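Local coordinates for protein EmGH1 (Erythrobacter marinus, PDB 5Z87) that probably hydrolyses beta-glucosides, and perhaps xylosides or arabinosides, as a member of glycoside hydrolase family 3, at residues A60-N64 and I376-K380; A125-C131 and G173-S179; D138-Q142 and L399-T403; V212-Q216 and R227-V232. The contacts are given in a common frame with arbitrary orientation. Residues are numbered along the deposited sequence.

Contact 1: A60-N64 and I376-K380; sequences AAQLN and ILAAK
In the N-terminal TIM-barrel domain of this family 3 enzyme, the turn that leaves helix 56-61 packs against the long helix 366-382, and one lysine-glutamine hydrogen bond joins the two. Residues Ala61 to Asn64 form a type I beta turn closed by a weak bond from Asn64 N to Ala61 O (3.4 Å); just before it Leu63 N bonds to Ala60 O (3.0 Å). Asn64 is extended (phi/psi -108/141°). Residues 376-380 are regular helix, and the closest CA pair is Gln62 with Ile376, 7.0 Å apart. Gln62 aims its CA-to-CB bond at the helix and folds back through m, m chi1 and chi2 with chi3 at -52°. Lys380, one helical turn beyond Ile376, is by contrast nearly fully extended (m, t, t, t), so its amino group spans the gap. Ile376 (m, m) brings CG2 to 3.7 Å from Gln62 O and CG1 to 4.2 Å from CD2 of Leu63, whose CA-to-CB bond leads away but whose mt rotamer swings that methyl back. Leu377 (mt) sets CD2 3.9 Å from Gln62 OE1. The ammonium also donates to Gly90 O and Pro124 O. Across the segments, Lys380 NZ donates to Gln62 OE1 at 2.6 Å.

Contact 2: A125-C131 and G173-S179; sequences AFVFEEC and GSQGCFS
Glu129 N donates to Gly176 O at 3.0 Å and Phe178 N to Glu129 O at 3.2 Å, while Val127 N reaches Gln175 OE1 (2.9 Å) and Ser174 OG (t) donates to Val127 O (2.9 Å). Cys131 N closes the far end on Ser179 OG, 3.2 Å away. Water 1 donates to Glu130 OE2 (2.6 Å) and lies 2.5 Å from Ser179 OG. The bridges Phe128-Gly176 and Glu129-Cys177, each with CA atoms 4.8 Å apart, make strands 126-129 and 176-177 parallel neighbours in the TIM-barrel sheet. Gly173, at phi 100°, ends the preceding helix as C-prime of a Schellman motif. Glu130 and Phe178 line a pocket at the strands' C-terminal ends, marked by a dithiothreitol probably from the crystallisation liquor; Glu130 OE1 bonds to it and to Tyr93 OH. Phe128 and Phe178, both m at chi1, form an offset stack (centroids 4.7 Å, planes 26°). A CB on Gly176 would lie 2.8 Å from Phe128 CE1, a clash. Cys131 SG packs 3.7 Å from Cys177 CB.

Contact 3: D138-Q142 and L399-T403; sequences DGATQ and LARST
Neither segment is a regular element across this contact: 138-142 is an irregular loop, and 399-403 turns between helices 393-399 and 403-416. Leu399 to Ser402 form a type II beta turn closed by Ser402 N to Leu399 O at 3.0 Å. Ala400 (phi/psi -56/117°) is the first residue to leave the helix, Arg401 has positive phi (53/36°), and Ser402 OG bonds to His405 N. In 138-142, Gly139 also has positive phi (78/6°), followed by extended Ala140 and Thr141. The nearest CA pairs are Thr141-Arg401 (4.6 Å) and Ala140-Ala400 (5.1 Å). Thr141 (chi1 -41°, m) accepts a weak hydrogen bond at OG1 from Arg401 N, 3.1 Å with an angle of 127° at the hydrogen; the same OG1 bonds to Glu168. Gly139 O rests 3.2 Å from Arg401 CG and 3.5 Å from Ala400 CB. Arg401 (m, t, p) passes its aliphatic stem along the loop. Gln142 (m, m) braces its own loop, NE2 to Ala140 O at 3.2 Å. Glu605 bridges both sides, accepting from Gln142 N and forming a salt bridge with Arg401 NH2. Thus a type II turn, with Ser402 as N-cap of helix 403-416, lies against the TIM-barrel domain's loop between strand 126-129 and helix 146-150.

Contact 4: V212-Q216 and R227-V232; sequences VEGLQ and RIATSV
Val212 lies toward the C-terminal end of helix 201-216, where Gln216 N bonds to Val212 O (2.8 Å); the helix runs roughly antiparallel to strand 229-232 (145° between N-to-C directions of the short segments, axes 7.7 Å apart at closest approach). In its t rotamer, Val212 CG2 lies 4.0 Å from Val232 CG1, and Val212 CG1 3.7 Å from Thr230 OG1. Glu213 points its CA-to-CB bond away, but its O receives water 2 (2.5 Å), which in turn accepts from Arg227 NH2 (3.2 Å). That NH2 also makes a weak hydrogen bond to Gly214 O at 2.7 Å, while Arg227 NH1 pairs with Glu163. Leu215 (mt) accepts at O from Ile228 N (2.9 Å, N-H...O angle 173°), and packs CB 3.6 Å from Thr230 CG2 and CD2 4.0 Å from Ile228 CD1. Gln216 CA lies 4.9 Å from Arg227 CA. Gln216 extends (chi2 t) so that OE1 accepts from Thr230 N at 3.0 Å; its NE2 bonds to Gly273 O. Since strand 176-177 precedes the helix and lies parallel beside strand 229-235, this is the helix-to-strand return of a beta-alpha-beta crossover in the TIM barrel.

Overall arrangement
Contacts 1, 2 and 4 belong to the barrel domain and are buried, whereas contact 3 is only partly buried. Contacts 2 and 4 share the parallel sheet: strands 176-177 and 229-235 are neighbours, Cys177 N lies 2.8 Å from Ala229 O, and Cys177 O lies 2.8 Å from Ser231 OG, and the two contact centres are about 10 Å apart. Contact 1 meets contact 2 where Phe126 CE2 packs 3.5 Å from Lys380 CG. Contact 3 touches none of the others, its centre standing about 17 Å from that of contact 2. Chemistry follows place: backbone pairing and ring stacking in contact 2, mixed backbone and side-chain bonding in contact 4, one charged donor in contact 1, and a weak bond in contact 3.

Contact 1: A60-N64 and I376-K380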
loop_
_atom_site.group_PDB
_atom_site.type_symbol
_atom_site.label_atom_id
_atom_site.label_comp_id
_atom_site.label_asym_id
_atom_site.label_seq_id
_atom_site.Cartn_x
_atom_site.Cartn_y
_atom_site.Cartn_z
ATOM N N ALA A 60 -16.592 36.753 11.806
ATOM C CA ALA A 60 -16.909 35.619 10.950
ATOM C C ALA A 60 -16.486 35.872 9.514
ATOM O O ALA A 60 -16.080 34.940 8.815
ATOM C CB ALA A 60 -18.400 35.302 11.024
ATOM N N ALA A 61 -16.546 37.118 9.062
ATOM C CA ALA A 61 -16.210 37.400 7.671
ATOM C C ALA A 61 -14.733 37.132 7.388
ATOM O O ALA A 61 -14.365 36.809 6.252
ATOM C CB ALA A 61 -16.580 38.848 7.335
ATOM N N GLN A 62 -13.879 37.257 8.404
ATOM C CA GLN A 62 -12.463 36.949 8.264
ATOM C C GLN A 62 -12.183 35.455 8.073
ATOM O O GLN A 62 -11.026 35.094 7.848
ATOM C CB GLN A 62 -11.698 37.473 9.488
ATOM C CG GLN A 62 -11.819 38.985 9.695
ATOM C CD GLN A 62 -11.153 39.778 8.583
ATOM O OE1 GLN A 62 -9.983 39.551 8.247
ATOM N NE2 GLN A 62 -11.909 40.698 7.976
ATOM N N LEU A 63 -13.191 34.583 8.145
ATOM C CA LEU A 63 -12.968 33.145 8.019
ATOM C C LEU A 63 -13.323 32.613 6.635
ATOM O O LEU A 63 -13.302 31.396 6.425
ATOM C CB LEU A 63 -13.757 32.387 9.091
ATOM C CG LEU A 63 -13.638 32.958 10.511
ATOM C CD1 LEU A 63 -14.285 32.045 11.519
ATOM C CD2 LEU A 63 -12.185 33.194 10.887
ATOM N N ASN A 64 -13.645 33.492 5.688
ATOM C CA ASN A 64 -14.025 33.101 4.336
ATOM C C ASN A 64 -12.908 33.447 3.362
ATOM O O ASN A 64 -12.271 34.498 3.491
ATOM C CB ASN A 64 -15.318 33.804 3.913
ATOM C CG ASN A 64 -16.427 33.647 4.939
ATOM O OD1 ASN A 64 -16.591 32.576 5.508
ATOM N ND2 ASN A 64 -17.192 34.715 5.180
ATOM N N ILE A 376 -6.264 34.625 12.237
ATOM C CA ILE A 376 -6.237 35.290 10.935
ATOM C C ILE A 376 -5.729 36.722 11.068
ATOM O O ILE A 376 -4.838 37.157 10.328
ATOM C CB ILE A 376 -7.637 35.260 10.307
ATOM C CG1 ILE A 376 -8.075 33.823 10.045
ATOM C CG2 ILE A 376 -7.661 36.102 9.026
ATOM C CD1 ILE A 376 -7.218 33.133 9.009
ATOM N N LEU A 377 -6.311 37.482 12.005
ATOM C CA LEU A 377 -5.917 38.877 12.203
ATOM C C LEU A 377 -4.447 38.989 12.584
ATOM O O LEU A 377 -3.732 39.863 12.080
ATOM C CB LEU A 377 -6.797 39.511 13.277
ATOM C CG LEU A 377 -8.252 39.647 12.830
ATOM C CD1 LEU A 377 -9.106 40.133 13.995
ATOM C CD2 LEU A 377 -8.359 40.577 11.638
ATOM N N ALA A 378 -3.970 38.097 13.454
ATOM C CA ALA A 378 -2.573 38.166 13.869
ATOM C C ALA A 378 -1.648 37.922 12.687
ATOM O O ALA A 378 -0.611 38.588 12.548
ATOM C CB ALA A 378 -2.304 37.162 14.991
ATOM N N ALA A 379 -2.027 36.990 11.806
ATOM C CA ALA A 379 -1.225 36.742 10.617
ATOM C C ALA A 379 -1.214 37.969 9.716
ATOM O O ALA A 379 -0.167 38.333 9.164
ATOM C CB ALA A 379 -1.752 35.511 9.868
ATOM N N LYS A 380 -2.363 38.639 9.580
ATOM C CA LYS A 380 -2.420 39.834 8.739
ATOM C C LYS A 380 -1.519 40.942 9.290
ATOM O O LYS A 380 -0.777 41.581 8.536
ATOM C CB LYS A 380 -3.865 40.315 8.602
ATOM C CG LYS A 380 -4.745 39.350 7.849
ATOM C CD LYS A 380 -6.164 39.851 7.668
ATOM C CE LYS A 380 -6.834 39.079 6.515
ATOM N NZ LYS A 380 -8.268 39.439 6.289
#

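Contact 2: A125-C131 and G173-S179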
loop_
_atom_site.group_PDB
_atom_site.type_symbol
_atom_site.label_atom_id
_atom_site.label_comp_id
_atom_site.label_asym_id
_atom_site.label_seq_id
_atom_site.Cartn_x
_atom_site.Cartn_y
_atom_site.Cartn_z
ATOM N N ALA A 125 -7.707 42.195 2.642
ATOM C CA ALA A 125 -7.755 40.760 2.394
ATOM C C ALA A 125 -6.353 40.162 2.334
ATOM O O ALA A 125 -5.399 40.811 1.898
ATOM C CB ALA A 125 -8.489 40.481 1.083
ATOM N N PHE A 126 -6.221 38.918 2.808
ATOM C CA PHE A 126 -5.123 38.083 2.329
ATOM C C PHE A 126 -5.352 37.828 0.845
ATOM O O PHE A 126 -6.485 37.619 0.406
ATOM C CB PHE A 126 -5.044 36.748 3.087
ATOM C CG PHE A 126 -4.040 36.743 4.221
ATOM C CD1 PHE A 126 -2.721 37.117 4.011
ATOM C CD2 PHE A 126 -4.422 36.377 5.504
ATOM C CE1 PHE A 126 -1.802 37.122 5.063
ATOM C CE2 PHE A 126 -3.499 36.377 6.563
ATOM C CZ PHE A 126 -2.197 36.748 6.338
ATOM N N VAL A 127 -4.286 37.902 0.063
ATOM C CA VAL A 127 -4.338 37.632 -1.368
ATOM C C VAL A 127 -3.454 36.412 -1.583
ATOM O O VAL A 127 -2.222 36.524 -1.577
ATOM C CB VAL A 127 -3.868 38.827 -2.208
ATOM C CG1 VAL A 127 -3.906 38.490 -3.701
ATOM C CG2 VAL A 127 -4.731 40.046 -1.910
ATOM N N PHE A 128 -4.072 35.245 -1.750
ATOM C CA PHE A 128 -3.345 33.976 -1.768
ATOM C C PHE A 128 -3.057 33.571 -3.207
ATOM O O PHE A 128 -3.970 33.537 -4.041
ATOM C CB PHE A 128 -4.143 32.868 -1.068
ATOM C CG PHE A 128 -4.214 33.004 0.427
ATOM C CD1 PHE A 128 -3.068 32.909 1.200
ATOM C CD2 PHE A 128 -5.435 33.199 1.063
ATOM C CE1 PHE A 128 -3.121 33.019 2.586
ATOM C CE2 PHE A 128 -5.503 33.297 2.443
ATOM C CZ PHE A 128 -4.329 33.225 3.209
ATOM N N GLU A 129 -1.798 33.263 -3.497
ATOM C CA GLU A 129 -1.417 32.748 -4.810
ATOM C C GLU A 129 -0.678 31.426 -4.618
ATOM O O GLU A 129 -0.433 30.995 -3.490
ATOM C CB GLU A 129 -0.575 33.772 -5.579
ATOM C CG GLU A 129 -1.309 35.113 -5.816
ATOM C CD GLU A 129 -2.381 35.024 -6.883
ATOM O OE1 GLU A 129 -3.202 35.963 -6.982
ATOM O OE2 GLU A 129 -2.418 34.013 -7.627
ATOM N N GLU A 130 -0.348 30.759 -5.723
ATOM C CA GLU A 130 0.438 29.529 -5.695
ATOM C C GLU A 130 1.880 29.859 -6.045
ATOM O O GLU A 130 2.130 30.605 -6.993
ATOM C CB GLU A 130 -0.102 28.485 -6.674
ATOM C CG GLU A 130 -1.555 28.152 -6.492
ATOM C CD GLU A 130 -1.813 27.219 -5.316
ATOM O OE1 GLU A 130 -3.000 26.911 -5.066
ATOM O OE2 GLU A 130 -0.839 26.794 -4.653
ATOM N N CYS A 131 2.817 29.302 -5.282
ATOM C CA CYS A 131 4.247 29.553 -5.429
ATOM C C CYS A 131 5.041 28.253 -5.377
ATOM O O CYS A 131 6.068 28.170 -4.712
ATOM C CB CYS A 131 4.747 30.493 -4.339
ATOM S SG CYS A 131 4.092 32.182 -4.471
ATOM N N GLY A 173 1.012 42.095 -5.162
ATOM C CA GLY A 173 -0.128 42.193 -4.281
ATOM C C GLY A 173 -0.457 40.947 -3.496
ATOM O O GLY A 173 -1.407 40.967 -2.709
ATOM N N SER A 174 0.290 39.868 -3.671
ATOM C CA SER A 174 0.046 38.651 -2.910
ATOM C C SER A 174 0.924 38.637 -1.667
ATOM O O SER A 174 2.142 38.783 -1.769
ATOM C CB SER A 174 0.329 37.419 -3.772
ATOM O OG SER A 174 0.280 36.228 -3.008
ATOM N N GLN A 175 0.316 38.454 -0.497
ATOM C CA GLN A 175 1.099 38.366 0.731
ATOM C C GLN A 175 0.969 36.997 1.396
ATOM O O GLN A 175 1.389 36.834 2.549
ATOM C CB GLN A 175 0.683 39.455 1.722
ATOM C CG GLN A 175 0.058 40.682 1.067
ATOM C CD GLN A 175 -1.451 40.502 0.914
ATOM O OE1 GLN A 175 -1.932 39.374 0.779
ATOM N NE2 GLN A 175 -2.202 41.602 0.957
ATOM N N GLY A 176 0.396 36.017 0.715
ATOM C CA GLY A 176 0.389 34.655 1.228
ATOM C C GLY A 176 0.283 33.666 0.093
ATOM O O GLY A 176 -0.285 33.966 -0.964
ATOM N N CYS A 177 0.846 32.477 0.302
ATOM C CA CYS A 177 0.742 31.428 -0.703
ATOM C C CYS A 177 0.398 30.095 -0.059
ATOM O O CYS A 177 0.622 29.866 1.136
ATOM C CB CYS A 177 2.031 31.286 -1.527
ATOM S SG CYS A 177 3.443 30.778 -0.556
ATOM N N PHE A 178 -0.158 29.220 -0.894
ATOM C CA PHE A 178 -0.484 27.849 -0.519
ATOM C C PHE A 178 0.671 26.927 -0.923
ATOM O O PHE A 178 0.548 26.041 -1.762
ATOM C CB PHE A 178 -1.794 27.431 -1.176
ATOM C CG PHE A 178 -2.991 28.257 -0.759
ATOM C CD1 PHE A 178 -3.052 28.848 0.503
ATOM C CD2 PHE A 178 -4.074 28.417 -1.630
ATOM C CE1 PHE A 178 -4.162 29.585 0.887
ATOM C CE2 PHE A 178 -5.195 29.157 -1.257
ATOM C CZ PHE A 178 -5.246 29.731 0.009
ATOM N N SER A 179 1.824 27.204 -0.323
ATOM C CA SER A 179 3.097 26.561 -0.619
ATOM C C SER A 179 3.971 26.712 0.605
ATOM O O SER A 179 3.762 27.639 1.396
ATOM C CB SER A 179 3.789 27.208 -1.838
ATOM O OG SER A 179 3.006 27.074 -3.011
HETATM O O HOH W 1 1.631 25.950 -4.753
#

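Contact 3: D138-Q142 and L399-T403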
loop_
_atom_site.group_PDB
_atom_site.type_symbol
_atom_site.label_atom_id
_atom_site.label_comp_id
_atom_site.label_asym_id
_atom_site.label_seq_id
_atom_site.Cartn_x
_atom_site.Cartn_y
_atom_site.Cartn_z
ATOM N N ASP A 138 0.969 35.172 -14.740
ATOM C CA ASP A 138 1.443 35.541 -16.062
ATOM C C ASP A 138 2.729 36.353 -15.968
ATOM O O ASP A 138 2.816 37.321 -15.206
ATOM C CB ASP A 138 0.357 36.330 -16.786
ATOM C CG ASP A 138 0.500 36.264 -18.278
ATOM O OD1 ASP A 138 1.417 36.927 -18.815
ATOM O OD2 ASP A 138 -0.298 35.529 -18.904
ATOM N N GLY A 139 3.744 35.926 -16.713
ATOM C CA GLY A 139 5.002 36.637 -16.754
ATOM C C GLY A 139 5.933 36.448 -15.577
ATOM O O GLY A 139 6.968 37.112 -15.536
ATOM N N ALA A 140 5.626 35.565 -14.624
ATOM C CA ALA A 140 6.535 35.331 -13.502
ATOM C C ALA A 140 7.589 34.274 -13.848
ATOM O O ALA A 140 7.376 33.416 -14.710
ATOM C CB ALA A 140 5.759 34.901 -12.257
ATOM N N THR A 141 8.737 34.354 -13.162
ATOM C CA THR A 141 9.847 33.424 -13.365
ATOM C C THR A 141 9.465 32.004 -12.942
ATOM O O THR A 141 9.063 31.775 -11.797
ATOM C CB THR A 141 11.070 33.878 -12.578
ATOM O OG1 THR A 141 11.202 35.298 -12.678
ATOM C CG2 THR A 141 12.339 33.203 -13.109
ATOM N N GLN A 142 9.631 31.049 -13.859
ATOM C CA GLN A 142 9.283 29.646 -13.633
ATOM C C GLN A 142 10.552 28.847 -13.358
ATOM O O GLN A 142 11.275 28.468 -14.284
ATOM C CB GLN A 142 8.533 29.087 -14.834
ATOM C CG GLN A 142 7.167 29.702 -14.988
ATOM C CD GLN A 142 6.418 29.736 -13.668
ATOM O OE1 GLN A 142 5.945 28.705 -13.191
ATOM N NE2 GLN A 142 6.301 30.926 -13.071
ATOM N N LEU A 399 10.850 43.190 -11.408
ATOM C CA LEU A 399 11.252 41.901 -10.841
ATOM C C LEU A 399 10.905 40.733 -11.751
ATOM O O LEU A 399 11.687 39.782 -11.870
ATOM C CB LEU A 399 10.585 41.686 -9.487
ATOM C CG LEU A 399 11.017 42.598 -8.353
ATOM C CD1 LEU A 399 10.178 42.297 -7.123
ATOM C CD2 LEU A 399 12.498 42.429 -8.063
ATOM N N ALA A 400 9.731 40.778 -12.374
ATOM C CA ALA A 400 9.226 39.650 -13.138
ATOM C C ALA A 400 10.214 39.211 -14.218
ATOM O O ALA A 400 10.511 39.966 -15.150
ATOM C CB ALA A 400 7.888 40.015 -13.758
ATOM N N ARG A 401 10.704 37.976 -14.085
ATOM C CA ARG A 401 11.605 37.364 -15.062
ATOM C C ARG A 401 12.807 38.259 -15.326
ATOM O O ARG A 401 13.317 38.346 -16.446
ATOM C CB ARG A 401 10.870 37.014 -16.354
ATOM C CG ARG A 401 9.856 35.892 -16.179
ATOM C CD ARG A 401 9.413 35.346 -17.524
ATOM N NE ARG A 401 10.505 34.653 -18.186
ATOM C CZ ARG A 401 10.743 34.698 -19.491
ATOM N NH1 ARG A 401 9.973 35.427 -20.288
ATOM N NH2 ARG A 401 11.770 34.023 -19.995
ATOM N N SER A 402 13.256 38.930 -14.269
ATOM C CA SER A 402 14.427 39.782 -14.352
ATOM C C SER A 402 15.644 38.954 -14.754
ATOM O O SER A 402 15.648 37.725 -14.672
ATOM C CB SER A 402 14.680 40.455 -13.013
ATOM O OG SER A 402 15.182 39.507 -12.083
ATOM N N THR A 403 16.695 39.646 -15.190
ATOM C CA THR A 403 17.881 38.932 -15.644
ATOM C C THR A 403 18.499 38.131 -14.504
ATOM O O THR A 403 18.929 36.988 -14.696
ATOM C CB THR A 403 18.879 39.917 -16.255
ATOM O OG1 THR A 403 18.404 40.303 -17.552
ATOM C CG2 THR A 403 20.264 39.287 -16.405
#

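Contact 4: V212-Q216 and R227-V232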
loop_
_atom_site.group_PDB
_atom_site.type_symbol
_atom_site.label_atom_id
_atom_site.label_comp_id
_atom_site.label_asym_id
_atom_site.label_seq_id
_atom_site.Cartn_x
_atom_site.Cartn_y
_atom_site.Cartn_z
ATOM N N VAL A 212 10.490 27.940 3.423
ATOM C CA VAL A 212 9.777 28.853 4.311
ATOM C C VAL A 212 10.644 30.071 4.598
ATOM O O VAL A 212 10.174 31.213 4.549
ATOM C CB VAL A 212 9.340 28.143 5.611
ATOM C CG1 VAL A 212 8.721 29.144 6.602
ATOM C CG2 VAL A 212 8.344 27.034 5.324
ATOM N N GLU A 213 11.931 29.851 4.855
ATOM C CA GLU A 213 12.806 30.969 5.161
ATOM C C GLU A 213 13.123 31.807 3.925
ATOM O O GLU A 213 13.502 32.972 4.070
ATOM C CB GLU A 213 14.065 30.444 5.868
ATOM C CG GLU A 213 13.731 29.967 7.301
ATOM C CD GLU A 213 14.888 29.337 8.067
ATOM O OE1 GLU A 213 15.608 28.471 7.510
ATOM O OE2 GLU A 213 15.050 29.693 9.257
ATOM N N GLY A 214 12.937 31.263 2.719
ATOM C CA GLY A 214 13.022 32.063 1.511
ATOM C C GLY A 214 11.772 32.880 1.246
ATOM O O GLY A 214 11.856 34.051 0.871
ATOM N N LEU A 215 10.596 32.279 1.433
ATOM C CA LEU A 215 9.351 32.982 1.137
ATOM C C LEU A 215 8.983 33.990 2.228
ATOM O O LEU A 215 8.443 35.059 1.928
ATOM C CB LEU A 215 8.215 31.976 0.937
ATOM C CG LEU A 215 8.153 31.269 -0.419
ATOM C CD1 LEU A 215 7.153 30.107 -0.370
ATOM C CD2 LEU A 215 7.785 32.254 -1.531
ATOM N N GLN A 216 9.249 33.661 3.493
ATOM C CA GLN A 216 8.864 34.499 4.620
ATOM C C GLN A 216 10.013 35.320 5.181
ATOM O O GLN A 216 9.762 36.268 5.931
ATOM C CB GLN A 216 8.295 33.649 5.769
ATOM C CG GLN A 216 6.955 32.980 5.484
ATOM C CD GLN A 216 6.248 32.485 6.750
ATOM O OE1 GLN A 216 5.041 32.216 6.736
ATOM N NE2 GLN A 216 6.998 32.369 7.850
ATOM N N ARG A 227 8.285 39.881 1.438
ATOM C CA ARG A 227 8.083 38.489 1.813
ATOM C C ARG A 227 6.590 38.216 1.876
ATOM O O ARG A 227 5.774 39.138 1.864
ATOM C CB ARG A 227 8.742 38.172 3.162
ATOM C CG ARG A 227 10.217 38.499 3.233
ATOM C CD ARG A 227 11.036 37.716 2.217
ATOM N NE ARG A 227 12.431 38.142 2.251
ATOM C CZ ARG A 227 13.472 37.332 2.120
ATOM N NH1 ARG A 227 14.694 37.834 2.176
ATOM N NH2 ARG A 227 13.297 36.026 1.927
ATOM N N ILE A 228 6.228 36.930 1.923
ATOM C CA ILE A 228 4.831 36.510 1.969
ATOM C C ILE A 228 4.717 35.340 2.941
ATOM O O ILE A 228 5.696 34.660 3.247
ATOM C CB ILE A 228 4.287 36.102 0.575
ATOM C CG1 ILE A 228 4.920 34.775 0.112
ATOM C CG2 ILE A 228 4.541 37.207 -0.454
ATOM C CD1 ILE A 228 4.339 34.215 -1.201
ATOM N N ALA A 229 3.499 35.104 3.414
ATOM C CA ALA A 229 3.233 33.976 4.300
ATOM C C ALA A 229 3.188 32.656 3.528
ATOM O O ALA A 229 2.623 32.573 2.429
ATOM C CB ALA A 229 1.909 34.189 5.044
ATOM N N THR A 230 3.792 31.626 4.110
ATOM C CA THR A 230 3.673 30.253 3.623
ATOM C C THR A 230 2.495 29.561 4.298
ATOM O O THR A 230 2.206 29.806 5.473
ATOM C CB THR A 230 4.945 29.447 3.915
ATOM O OG1 THR A 230 5.257 29.534 5.312
ATOM C CG2 THR A 230 6.116 29.974 3.123
ATOM N N SER A 231 1.821 28.686 3.550
ATOM C CA SER A 231 0.849 27.744 4.106
ATOM C C SER A 231 1.320 26.331 3.755
ATOM O O SER A 231 0.999 25.800 2.689
ATOM C CB SER A 231 -0.565 28.006 3.577
ATOM O OG SER A 231 -0.807 29.395 3.450
ATOM N N VAL A 232 2.079 25.708 4.654
ATOM C CA VAL A 232 2.643 24.399 4.347
ATOM C C VAL A 232 1.520 23.372 4.247
ATOM O O VAL A 232 0.568 23.380 5.041
ATOM C CB VAL A 232 3.695 24.014 5.397
ATOM C CG1 VAL A 232 4.900 24.938 5.273
ATOM C CG2 VAL A 232 3.102 24.125 6.800
HETATM O O HOH W 2 15.520 34.193 3.209
#